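PDB 2UVF: exopolygalacturonase from Yersinia enterocolitica, which probably hydrolyses polygalacturonic acid, the backbone of pectin, from its chain ends, as a family 28 glycoside hydrolase of the periplasm. Local coordinates for residues Q42-A47 with N390-N395; T279-I282 with R288-P291; V294-S299 with N324-R329; S575-V580 with T589-S594. One frame throughout, in Å; residues are numbered along the deposited sequence.

Contact 1. Residues Q42-A47 with N390-N395; sequences QVPTLA and NVMVFN
The ring of P44 is the piece of the 42-47 loop that meets the strand 391-394, and it lies across both M392 and F394 at about a right angle. Its CB comes within 3.8 Å of M392 SD, so the thioether bears directly on the pyrrolidine. P44 CG leans obliquely against the phenyl ring, 4.1 Å from F394 CE2. The methionine runs straight out from the strand and then bends at its last torsion (chi3 -75°), which carries CE back towards Q42, whose OE1 stands 3.9 Å away. That amide approaches from the opposite direction and is steadied within its own strand, because Q42 NE2 donates to Q40 O. No hydrogen bond links the two segments; the join is apolar and largely buried. Further out, V56 and V366 also touch P44, and M392 rests on W425 and F427 of the parallel neighbouring strand 421-427. F394 lies with its ring plane parallel to that of F427. A type II turn that begins at P44 itself reverses the loop. Here the fibronectin type III-like N-terminal domain docks onto stacked residues along one side of the parallel beta-helix characteristic of family 28 enzymes.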
loop_
_atom_site.group_PDB
_atom_site.type_symbol
_atom_site.label_atom_id
_atom_site.label_comp_id
_atom_site.label_asym_id
_atom_site.label_seq_id
_atom_site.Cartn_x
_atom_site.Cartn_y
_atom_site.Cartn_z
ATOM N N GLN A 42 3.934 -1.599 -20.560
ATOM C CA GLN A 42 3.560 -0.199 -20.383
ATOM C C GLN A 42 4.557 0.527 -19.506
ATOM O O GLN A 42 5.323 -0.095 -18.782
ATOM C CB GLN A 42 2.163 -0.094 -19.757
ATOM C CG GLN A 42 2.119 -0.573 -18.317
ATOM C CD GLN A 42 0.735 -0.873 -17.831
ATOM O OE1 GLN A 42 0.149 -0.076 -17.107
ATOM N NE2 GLN A 42 0.200 -2.031 -18.214
ATOM N N VAL A 43 4.552 1.847 -19.594
ATOM C CA VAL A 43 5.231 2.691 -18.622
ATOM C C VAL A 43 4.163 3.081 -17.599
ATOM O O VAL A 43 3.118 3.618 -17.986
ATOM C CB VAL A 43 5.845 3.966 -19.262
ATOM C CG1 VAL A 43 6.669 4.748 -18.242
ATOM C CG2 VAL A 43 6.707 3.597 -20.463
ATOM N N PRO A 44 4.382 2.743 -16.310
ATOM C CA PRO A 44 3.511 3.266 -15.256
ATOM C C PRO A 44 3.568 4.793 -15.227
ATOM O O PRO A 44 4.593 5.385 -15.583
ATOM C CB PRO A 44 4.114 2.670 -13.965
ATOM C CG PRO A 44 4.869 1.461 -14.427
ATOM C CD PRO A 44 5.413 1.836 -15.775
ATOM N N THR A 45 2.457 5.404 -14.813
ATOM C CA THR A 45 2.293 6.869 -14.726
ATOM C C THR A 45 3.491 7.626 -14.145
ATOM O O THR A 45 3.899 7.408 -12.996
ATOM C CB THR A 45 1.013 7.199 -13.925
ATOM O OG1 THR A 45 -0.134 6.880 -14.726
ATOM C CG2 THR A 45 0.975 8.665 -13.492
ATOM N N LEU A 46 4.034 8.526 -14.965
ATOM C CA LEU A 46 5.177 9.369 -14.620
ATOM C C LEU A 46 6.434 8.582 -14.211
ATOM O O LEU A 46 7.387 9.156 -13.653
ATOM C CB LEU A 46 4.787 10.412 -13.565
ATOM C CG LEU A 46 3.947 11.598 -14.055
ATOM C CD1 LEU A 46 3.262 12.259 -12.910
ATOM C CD2 LEU A 46 4.814 12.607 -14.802
ATOM N N ALA A 47 6.429 7.280 -14.508
ATOM C CA ALA A 47 7.531 6.377 -14.175
ATOM C C ALA A 47 8.742 6.563 -15.106
ATOM O O ALA A 47 9.408 5.597 -15.500
ATOM C CB ALA A 47 7.045 4.916 -14.191
ATOM N N ASN A 390 -7.301 3.709 -10.554
ATOM C CA ASN A 390 -6.119 3.303 -11.324
ATOM C C ASN A 390 -4.811 3.544 -10.539
ATOM O O ASN A 390 -4.066 4.471 -10.824
ATOM C CB ASN A 390 -6.139 3.982 -12.713
ATOM C CG ASN A 390 -5.030 3.507 -13.633
ATOM O OD1 ASN A 390 -4.375 4.322 -14.288
ATOM N ND2 ASN A 390 -4.817 2.191 -13.701
ATOM N N VAL A 391 -4.567 2.704 -9.535
ATOM C CA VAL A 391 -3.371 2.797 -8.679
ATOM C C VAL A 391 -2.475 1.529 -8.761
ATOM O O VAL A 391 -2.912 0.446 -9.112
ATOM C CB VAL A 391 -3.704 3.185 -7.188
ATOM C CG1 VAL A 391 -4.724 4.355 -7.123
ATOM C CG2 VAL A 391 -4.222 1.992 -6.380
ATOM N N MET A 392 -1.202 1.690 -8.456
ATOM C CA MET A 392 -0.230 0.626 -8.688
ATOM C C MET A 392 0.848 0.718 -7.631
ATOM O O MET A 392 1.318 1.802 -7.354
ATOM C CB MET A 392 0.401 0.836 -10.053
ATOM C CG MET A 392 1.032 -0.368 -10.636
ATOM S SD MET A 392 2.029 0.157 -12.042
ATOM C CE MET A 392 0.778 0.492 -13.285
ATOM N N VAL A 393 1.178 -0.415 -7.011
ATOM C CA VAL A 393 2.265 -0.507 -6.051
ATOM C C VAL A 393 3.144 -1.722 -6.371
ATOM O O VAL A 393 2.691 -2.869 -6.322
ATOM C CB VAL A 393 1.717 -0.619 -4.602
ATOM C CG1 VAL A 393 2.827 -0.945 -3.609
ATOM C CG2 VAL A 393 1.005 0.656 -4.176
ATOM N N PHE A 394 4.415 -1.467 -6.677
ATOM C CA PHE A 394 5.361 -2.540 -6.928
ATOM C C PHE A 394 6.742 -2.235 -6.363
ATOM O O PHE A 394 7.085 -1.070 -6.147
ATOM C CB PHE A 394 5.421 -2.889 -8.426
ATOM C CG PHE A 394 5.993 -1.803 -9.323
ATOM C CD1 PHE A 394 7.284 -1.919 -9.819
ATOM C CD2 PHE A 394 5.197 -0.734 -9.760
ATOM C CE1 PHE A 394 7.811 -0.969 -10.693
ATOM C CE2 PHE A 394 5.713 0.237 -10.636
ATOM C CZ PHE A 394 7.022 0.121 -11.094
ATOM N N ASN A 395 7.499 -3.297 -6.096
ATOM C CA ASN A 395 8.848 -3.224 -5.513
ATOM C C ASN A 395 8.965 -2.585 -4.144
ATOM O O ASN A 395 10.062 -2.248 -3.714
ATOM C CB ASN A 395 9.848 -2.574 -6.485
ATOM C CG ASN A 395 10.010 -3.375 -7.754
ATOM O OD1 ASN A 395 9.384 -4.445 -7.929
ATOM N ND2 ASN A 395 10.812 -2.844 -8.679
#

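Contact 2. Residues T279-I282 with R288-P291; sequences TAEI and RSLP. With SO4 (sulfate ion), chain G.
I282 holds CG1 between its backbone N and carbonyl carbon (chi1 57°), which brings that branch over the partner strand, 4.0 Å from L290 CB. E281, on the other face of the pair, extends from the main chain and then turns at chi2 (-100°), laying its carboxylate alongside S289; OE1 comes within 3.1 Å of S289 CB, a close approach with no hydrogen bond in it. Between these two groups the backbones are tied reciprocally. I282 N donates to L290 O at 3.0 Å, nearly along the C=O axis, and L290 N returns the bond to I282 O, also at 3.0 Å, from a position tilted out of the carbonyl plane. The same carbonyls take CA-H contacts from E281 and S289, so each oxygen is approached twice. Such a closed ring of two bonds defines a hydrogen-bonded antiparallel pair, here I282 with L290, beside the non-hydrogen-bonded pair E281 with P291: a short antiparallel beta hairpin lying against the parallel beta-helix. The strands are noticeably splayed, their axes running at 145°. L290 is the buried anchor, its side chain settling on Q373, F397 and D399 of the beta-helix strands, with R432 shared with I282. Near the turn, D284 accepts a bond from R288 N. The extended arm of R288 then reaches a sulfate, probably from the crystallisation liquor, to whose O2 its NH1 donates over 3.2 Å at the guanidinium edge. Y94 OH binds the same ion, and R288 also touches P93 and Y94 of helix 92-100.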
loop_
_atom_site.group_PDB
_atom_site.type_symbol
_atom_site.label_atom_id
_atom_site.label_comp_id
_atom_site.label_asym_id
_atom_site.label_seq_id
_atom_site.Cartn_x
_atom_site.Cartn_y
_atom_site.Cartn_z
ATOM N N THR A 279 13.286 -2.119 22.705
ATOM C CA THR A 279 14.312 -2.501 21.728
ATOM C C THR A 279 14.111 -1.636 20.485
ATOM O O THR A 279 13.161 -1.842 19.708
ATOM C CB THR A 279 14.193 -3.989 21.352
ATOM O OG1 THR A 279 14.066 -4.769 22.548
ATOM C CG2 THR A 279 15.393 -4.445 20.547
ATOM N N ALA A 280 15.030 -0.692 20.303
ATOM C CA ALA A 280 14.858 0.453 19.401
ATOM C C ALA A 280 15.219 0.174 17.954
ATOM O O ALA A 280 14.827 0.920 17.053
ATOM C CB ALA A 280 15.689 1.619 19.909
ATOM N N GLU A 281 16.027 -0.871 17.768
ATOM C CA GLU A 281 16.498 -1.332 16.474
ATOM C C GLU A 281 16.552 -2.849 16.615
ATOM O O GLU A 281 16.937 -3.363 17.664
ATOM C CB GLU A 281 17.880 -0.728 16.169
ATOM C CG GLU A 281 18.581 -1.222 14.869
ATOM C CD GLU A 281 19.663 -2.296 15.118
ATOM O OE1 GLU A 281 20.213 -2.863 14.140
ATOM O OE2 GLU A 281 19.973 -2.587 16.294
ATOM N N ILE A 282 16.069 -3.561 15.603
ATOM C CA ILE A 282 16.300 -5.004 15.492
ATOM C C ILE A 282 17.189 -5.275 14.252
ATOM O O ILE A 282 17.382 -4.383 13.422
ATOM C CB ILE A 282 14.971 -5.834 15.438
ATOM C CG1 ILE A 282 14.075 -5.393 14.295
ATOM C CG2 ILE A 282 14.234 -5.810 16.807
ATOM C CD1 ILE A 282 13.045 -6.411 13.882
ATOM N N ARG A 288 19.863 -6.845 8.041
ATOM C CA ARG A 288 19.847 -5.383 7.932
ATOM C C ARG A 288 19.183 -4.831 9.183
ATOM O O ARG A 288 18.471 -5.555 9.871
ATOM C CB ARG A 288 19.105 -4.950 6.668
ATOM C CG ARG A 288 19.752 -5.474 5.373
ATOM C CD ARG A 288 19.204 -4.737 4.209
ATOM N NE ARG A 288 19.642 -5.331 2.967
ATOM C CZ ARG A 288 19.138 -5.016 1.779
ATOM N NH1 ARG A 288 18.170 -4.113 1.698
ATOM N NH2 ARG A 288 19.602 -5.596 0.676
ATOM N N SER A 289 19.447 -3.574 9.510
ATOM C CA SER A 289 18.831 -2.967 10.693
ATOM C C SER A 289 17.445 -2.382 10.357
ATOM O O SER A 289 17.294 -1.676 9.353
ATOM C CB SER A 289 19.740 -1.877 11.246
ATOM O OG SER A 289 19.416 -0.628 10.654
ATOM N N LEU A 290 16.444 -2.712 11.179
ATOM C CA LEU A 290 15.123 -2.058 11.127
ATOM C C LEU A 290 14.861 -1.222 12.369
ATOM O O LEU A 290 15.058 -1.724 13.483
ATOM C CB LEU A 290 14.017 -3.105 11.055
ATOM C CG LEU A 290 13.753 -3.766 9.727
ATOM C CD1 LEU A 290 12.722 -4.835 9.958
ATOM C CD2 LEU A 290 13.268 -2.731 8.717
ATOM N N PRO A 291 14.373 0.038 12.190
ATOM C CA PRO A 291 13.920 0.831 13.341
ATOM C C PRO A 291 12.629 0.297 13.926
ATOM O O PRO A 291 11.771 -0.201 13.181
ATOM C CB PRO A 291 13.672 2.231 12.747
ATOM C CG PRO A 291 13.304 1.969 11.325
ATOM C CD PRO A 291 14.230 0.795 10.926
HETATM S S SO4 G . 15.128 -2.489 3.819
HETATM O O1 SO4 G . 15.418 -1.767 2.577
HETATM O O2 SO4 G . 16.324 -3.225 4.221
HETATM O O3 SO4 G . 14.728 -1.603 4.912
HETATM O O4 SO4 G . 14.024 -3.401 3.563
#

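Contact 3. Residues V294-S299 with N324-R329; sequences VASKNS and NAYGQR
The aromatic ring of Y326 has the main chain of K297 and N298 lying over one face. N298 CA sits almost over the ring centre, 3.7 Å from the centroid and 14° off the ring normal, which makes a well-formed CH-pi contact. K297 C covers the same face nearer the rim, towards the phenol end. At the opposite end of the ring N298 CB presses on Y326 CG at 3.4 Å, a tight fit. R330, just beyond the helical segment, adds a cation-pi interaction to the ring. The tyrosine reaches the loop because CG points away from its backbone N (chi1 -166°), carrying the ring off the side of helix 322-328. Its hydroxyl passes S296 O at 3.7 Å, too far for a bond, and is instead hydrogen-bonded to N378. S296 likewise turns its OG to D304, so this serine is tied to helix 301-304 while the backbone beyond it packs on the aromatic face. No hydrogen bond crosses between the segments. Within the helical part of the enzyme, this packing of an aromatic face on backbone joins a loop to helix 322-328 near the ligand pocket: the Y326 side chain is about 9 Å from a bound galacturonic acid, and N378 directly precedes the pocket residue N379.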
loop_
_atom_site.group_PDB
_atom_site.type_symbol
_atom_site.label_atom_id
_atom_site.label_comp_id
_atom_site.label_asym_id
_atom_site.label_seq_id
_atom_site.Cartn_x
_atom_site.Cartn_y
_atom_site.Cartn_z
ATOM N N VAL A 294 7.699 2.829 19.231
ATOM C CA VAL A 294 6.878 2.376 20.358
ATOM C C VAL A 294 5.416 2.175 19.932
ATOM O O VAL A 294 4.866 2.995 19.165
ATOM C CB VAL A 294 6.996 3.350 21.599
ATOM C CG1 VAL A 294 6.378 4.710 21.305
ATOM C CG2 VAL A 294 6.377 2.726 22.858
ATOM N N ALA A 295 4.814 1.085 20.418
ATOM C CA ALA A 295 3.380 0.813 20.240
ATOM C C ALA A 295 2.525 1.412 21.352
ATOM O O ALA A 295 2.533 0.950 22.503
ATOM C CB ALA A 295 3.099 -0.704 20.075
ATOM N N SER A 296 1.763 2.441 20.994
ATOM C CA SER A 296 1.071 3.263 21.991
ATOM C C SER A 296 -0.449 3.167 21.892
ATOM O O SER A 296 -0.978 2.495 21.007
ATOM C CB SER A 296 1.524 4.712 21.850
ATOM O OG SER A 296 1.122 5.502 22.956
ATOM N N LYS A 297 -1.138 3.838 22.819
ATOM C CA LYS A 297 -2.596 4.045 22.745
ATOM C C LYS A 297 -2.989 5.460 23.213
ATOM O O LYS A 297 -2.116 6.269 23.550
ATOM C CB LYS A 297 -3.358 2.936 23.488
ATOM C CG LYS A 297 -2.977 2.772 24.928
ATOM C CD LYS A 297 -3.488 1.485 25.489
ATOM C CE LYS A 297 -2.862 1.264 26.857
ATOM N NZ LYS A 297 -3.347 0.038 27.525
ATOM N N ASN A 298 -4.278 5.794 23.217
ATOM C CA ASN A 298 -4.615 7.184 23.550
ATOM C C ASN A 298 -4.192 7.598 24.946
ATOM O O ASN A 298 -3.721 8.706 25.128
ATOM C CB ASN A 298 -6.051 7.640 23.158
ATOM C CG ASN A 298 -7.161 6.754 23.687
ATOM O OD1 ASN A 298 -7.090 6.196 24.766
ATOM N ND2 ASN A 298 -8.225 6.673 22.923
ATOM N N SER A 299 -4.258 6.662 25.888
ATOM C CA SER A 299 -3.948 6.909 27.294
ATOM C C SER A 299 -2.458 6.874 27.621
ATOM O O SER A 299 -2.068 7.238 28.733
ATOM C CB SER A 299 -4.678 5.891 28.165
ATOM O OG SER A 299 -4.222 4.571 27.905
ATOM N N ASN A 324 -11.010 11.613 20.652
ATOM C CA ASN A 324 -10.998 12.390 19.414
ATOM C C ASN A 324 -9.670 13.072 19.098
ATOM O O ASN A 324 -9.337 13.258 17.927
ATOM C CB ASN A 324 -12.127 13.441 19.399
ATOM C CG ASN A 324 -13.488 12.846 19.054
ATOM O OD1 ASN A 324 -14.484 13.127 19.730
ATOM N ND2 ASN A 324 -13.538 12.022 18.007
ATOM N N ALA A 325 -8.945 13.482 20.135
ATOM C CA ALA A 325 -7.675 14.165 19.954
ATOM C C ALA A 325 -6.630 13.187 19.384
ATOM O O ALA A 325 -5.918 13.506 18.438
ATOM C CB ALA A 325 -7.204 14.781 21.263
ATOM N N TYR A 326 -6.582 11.997 19.960
ATOM C CA TYR A 326 -5.750 10.904 19.466
ATOM C C TYR A 326 -6.161 10.392 18.067
ATOM O O TYR A 326 -5.289 10.155 17.201
ATOM C CB TYR A 326 -5.744 9.767 20.500
ATOM C CG TYR A 326 -4.677 8.726 20.270
ATOM C CD1 TYR A 326 -3.335 8.971 20.621
ATOM C CD2 TYR A 326 -5.007 7.478 19.706
ATOM C CE1 TYR A 326 -2.337 7.980 20.406
ATOM C CE2 TYR A 326 -4.032 6.501 19.480
ATOM C CZ TYR A 326 -2.705 6.764 19.824
ATOM O OH TYR A 326 -1.774 5.797 19.610
ATOM N N GLY A 327 -7.467 10.241 17.846
ATOM C CA GLY A 327 -7.996 9.713 16.592
ATOM C C GLY A 327 -7.966 10.634 15.380
ATOM O O GLY A 327 -7.987 10.160 14.225
ATOM N N GLN A 328 -7.916 11.948 15.615
ATOM C CA GLN A 328 -8.073 12.907 14.517
ATOM C C GLN A 328 -6.955 13.937 14.351
ATOM O O GLN A 328 -6.755 14.468 13.267
ATOM C CB GLN A 328 -9.443 13.630 14.611
ATOM C CG GLN A 328 -10.670 12.728 14.743
ATOM C CD GLN A 328 -10.819 11.719 13.595
ATOM O OE1 GLN A 328 -11.343 10.643 13.786
ATOM N NE2 GLN A 328 -10.362 12.072 12.422
ATOM N N ARG A 329 -6.223 14.210 15.416
ATOM C CA ARG A 329 -5.369 15.393 15.444
ATOM C C ARG A 329 -3.852 15.149 15.338
ATOM O O ARG A 329 -3.070 16.094 15.419
ATOM C CB ARG A 329 -5.714 16.271 16.664
ATOM C CG ARG A 329 -7.207 16.658 16.797
ATOM C CD ARG A 329 -7.611 17.705 15.792
ATOM N NE ARG A 329 -6.653 18.805 15.815
ATOM C CZ ARG A 329 -6.419 19.619 14.794
ATOM N NH1 ARG A 329 -7.076 19.467 13.640
ATOM N NH2 ARG A 329 -5.517 20.592 14.929
#

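Contact 4. Residues S575-V580 with T589-S594; sequences SEFNKV and TPWHFS. With SO4 (sulfate ion), chain F.
O1 of a sulfate ion, probably left from the crystallisation liquor, is gripped by the loop that presents W591 to F577. T589 N donates to it over 3.2 Å in a nearly straight bond (166°), T589 OG1 adds a weak one, and H592 meets the oxygen with its ring edge, in plane. D588 N also binds the ion. Away from this polar corner, the contact between the segments is apolar and aromatic. F577 faces both W591 and F593, the three rings forming a triangle, and its plane is inclined to each by roughly half a right angle, so neither pair is a clean stack or T-shape. The indole reaches in with its six-membered ring: W591 CH2 comes to 3.7 Å from F577 CB, while CZ3 hangs over one face of the phenyl, offset towards its rim. V580 CB approaches the edge of the same indole near its plane, 3.8 Å from W591 CZ2. F593 slides past F577 in the opposite direction, and F577 CE1 touches its edge at 4.1 Å from F593 CE2. With CG anti to its carbonyl carbon (chi1 -58°), F577 turns its ring towards the other two, and the three form an aromatic cluster. F582 completes the setting of W591 with an edge-to-face contact. The cluster packs against the last strands of the beta-helix, F577 leaning on V556 and L572, and W591 and F593 on I569 of strand 568-573, with which strand 593-594 runs parallel.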
loop_
_atom_site.group_PDB
_atom_site.type_symbol
_atom_site.label_atom_id
_atom_site.label_comp_id
_atom_site.label_asym_id
_atom_site.label_seq_id
_atom_site.Cartn_x
_atom_site.Cartn_y
_atom_site.Cartn_z
ATOM N N SER A 575 -20.247 -20.110 -3.489
ATOM C CA SER A 575 -18.789 -20.154 -3.434
ATOM C C SER A 575 -18.191 -21.566 -3.570
ATOM O O SER A 575 -18.814 -22.546 -3.170
ATOM C CB SER A 575 -18.328 -19.501 -2.136
ATOM O OG SER A 575 -18.788 -18.160 -2.063
ATOM N N GLU A 576 -16.987 -21.675 -4.136
ATOM C CA GLU A 576 -16.301 -22.980 -4.215
ATOM C C GLU A 576 -14.817 -22.979 -3.800
ATOM O O GLU A 576 -14.090 -22.031 -4.088
ATOM C CB GLU A 576 -16.487 -23.654 -5.589
ATOM C CG GLU A 576 -15.772 -22.994 -6.746
ATOM C CD GLU A 576 -16.441 -21.717 -7.183
ATOM O OE1 GLU A 576 -17.684 -21.627 -7.052
ATOM O OE2 GLU A 576 -15.719 -20.801 -7.651
ATOM N N PHE A 577 -14.401 -24.075 -3.157
ATOM C CA PHE A 577 -13.049 -24.259 -2.628
ATOM C C PHE A 577 -12.375 -25.512 -3.209
ATOM O O PHE A 577 -12.516 -26.614 -2.666
ATOM C CB PHE A 577 -13.099 -24.351 -1.101
ATOM C CG PHE A 577 -13.719 -23.157 -0.441
ATOM C CD1 PHE A 577 -15.095 -23.104 -0.211
ATOM C CD2 PHE A 577 -12.926 -22.081 -0.036
ATOM C CE1 PHE A 577 -15.676 -21.992 0.401
ATOM C CE2 PHE A 577 -13.501 -20.965 0.574
ATOM C CZ PHE A 577 -14.874 -20.919 0.795
ATOM N N ASN A 578 -11.624 -25.324 -4.291
ATOM C CA ASN A 578 -11.001 -26.413 -5.027
ATOM C C ASN A 578 -9.482 -26.507 -4.912
ATOM O O ASN A 578 -8.766 -25.521 -5.102
ATOM C CB ASN A 578 -11.423 -26.348 -6.490
ATOM C CG ASN A 578 -12.928 -26.422 -6.639
ATOM O OD1 ASN A 578 -13.622 -26.946 -5.743
ATOM N ND2 ASN A 578 -13.450 -25.863 -7.727
ATOM N N LYS A 579 -9.016 -27.714 -4.588
ATOM C CA LYS A 579 -7.595 -28.007 -4.446
ATOM C C LYS A 579 -6.954 -27.134 -3.373
ATOM O O LYS A 579 -5.912 -26.517 -3.586
ATOM C CB LYS A 579 -6.870 -27.886 -5.792
ATOM C CG LYS A 579 -7.582 -28.612 -6.942
ATOM C CD LYS A 579 -7.107 -28.102 -8.298
ATOM C CE LYS A 579 -5.667 -28.517 -8.554
ATOM N NZ LYS A 579 -5.512 -29.970 -8.248
ATOM N N VAL A 580 -7.607 -27.083 -2.218
ATOM C CA VAL A 580 -7.037 -26.461 -1.034
ATOM C C VAL A 580 -6.466 -27.606 -0.190
ATOM O O VAL A 580 -7.218 -28.421 0.346
ATOM C CB VAL A 580 -8.098 -25.658 -0.229
ATOM C CG1 VAL A 580 -7.438 -24.905 0.944
ATOM C CG2 VAL A 580 -8.866 -24.706 -1.123
ATOM N N THR A 589 -9.810 -31.382 11.735
ATOM C CA THR A 589 -10.397 -31.255 10.385
ATOM C C THR A 589 -10.299 -29.824 9.867
ATOM O O THR A 589 -10.594 -28.875 10.602
ATOM C CB THR A 589 -11.907 -31.688 10.300
ATOM O OG1 THR A 589 -12.700 -30.933 11.229
ATOM C CG2 THR A 589 -12.071 -33.150 10.561
ATOM N N PRO A 590 -9.900 -29.664 8.591
ATOM C CA PRO A 590 -9.719 -28.311 8.079
ATOM C C PRO A 590 -11.022 -27.523 7.905
ATOM O O PRO A 590 -11.070 -26.341 8.241
ATOM C CB PRO A 590 -9.021 -28.540 6.742
ATOM C CG PRO A 590 -9.416 -29.895 6.316
ATOM C CD PRO A 590 -9.581 -30.686 7.575
ATOM N N TRP A 591 -12.072 -28.190 7.432
ATOM C CA TRP A 591 -13.307 -27.528 6.992
ATOM C C TRP A 591 -14.437 -27.423 8.027
ATOM O O TRP A 591 -14.914 -28.435 8.547
ATOM C CB TRP A 591 -13.813 -28.212 5.733
ATOM C CG TRP A 591 -12.879 -28.031 4.568
ATOM C CD1 TRP A 591 -12.155 -29.005 3.934
ATOM C CD2 TRP A 591 -12.556 -26.800 3.914
ATOM N NE1 TRP A 591 -11.415 -28.455 2.917
ATOM C CE2 TRP A 591 -11.640 -27.103 2.885
ATOM C CE3 TRP A 591 -12.959 -25.468 4.090
ATOM C CZ2 TRP A 591 -11.120 -26.122 2.035
ATOM C CZ3 TRP A 591 -12.434 -24.495 3.244
ATOM C CH2 TRP A 591 -11.527 -24.829 2.233
ATOM N N HIS A 592 -14.858 -26.187 8.301
ATOM C CA HIS A 592 -15.929 -25.888 9.265
ATOM C C HIS A 592 -16.940 -24.904 8.680
ATOM O O HIS A 592 -16.651 -23.713 8.538
ATOM C CB HIS A 592 -15.353 -25.332 10.574
ATOM C CG HIS A 592 -14.562 -26.330 11.353
ATOM N ND1 HIS A 592 -13.237 -26.604 11.083
ATOM C CD2 HIS A 592 -14.905 -27.119 12.400
ATOM C CE1 HIS A 592 -12.801 -27.521 11.930
ATOM N NE2 HIS A 592 -13.793 -27.850 12.738
ATOM N N PHE A 593 -18.131 -25.414 8.358
ATOM C CA PHE A 593 -19.170 -24.636 7.670
ATOM C C PHE A 593 -20.510 -24.547 8.402
ATOM O O PHE A 593 -21.157 -25.573 8.642
ATOM C CB PHE A 593 -19.450 -25.237 6.295
ATOM C CG PHE A 593 -18.355 -25.043 5.309
ATOM C CD1 PHE A 593 -17.577 -26.121 4.905
ATOM C CD2 PHE A 593 -18.114 -23.788 4.760
ATOM C CE1 PHE A 593 -16.566 -25.951 3.970
ATOM C CE2 PHE A 593 -17.108 -23.608 3.832
ATOM C CZ PHE A 593 -16.328 -24.696 3.433
ATOM N N SER A 594 -20.943 -23.328 8.720
ATOM C CA SER A 594 -22.331 -23.107 9.135
ATOM C C SER A 594 -22.967 -21.969 8.348
ATOM O O SER A 594 -22.286 -21.006 7.985
ATOM C CB SER A 594 -22.464 -22.881 10.654
ATOM O OG SER A 594 -21.964 -21.618 11.081
HETATM S S SO4 F . -11.020 -28.682 15.128
HETATM O O1 SO4 F . -11.043 -29.278 13.795
HETATM O O2 SO4 F . -9.692 -28.785 15.728
HETATM O O3 SO4 F . -11.373 -27.264 15.052
HETATM O O4 SO4 F . -12.002 -29.375 15.970
#

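How the contacts relate
Contacts 1 to 3 run across the beta-helix, from the side bearing the N-terminal domain to the side of the ligand pocket, whereas contact 4 lies towards its C-terminal end, its centre 36 to 40 Å from each of the others. Contacts 2 and 3 are both nested in the long chain loop that contact 1 closes. They adjoin in sequence, with centres 23 Å apart. Contact 1 lies across the chain's centre from contact 3, with about 22 Å between nearest atoms, but its nearest atoms come within about 10 Å of those of contact 2, whose R288 touches the N-terminal helix 92-100. The ligand pocket is nearest to contact 3, while the P291 side chain of contact 2 is about 6 Å from a nickel ion.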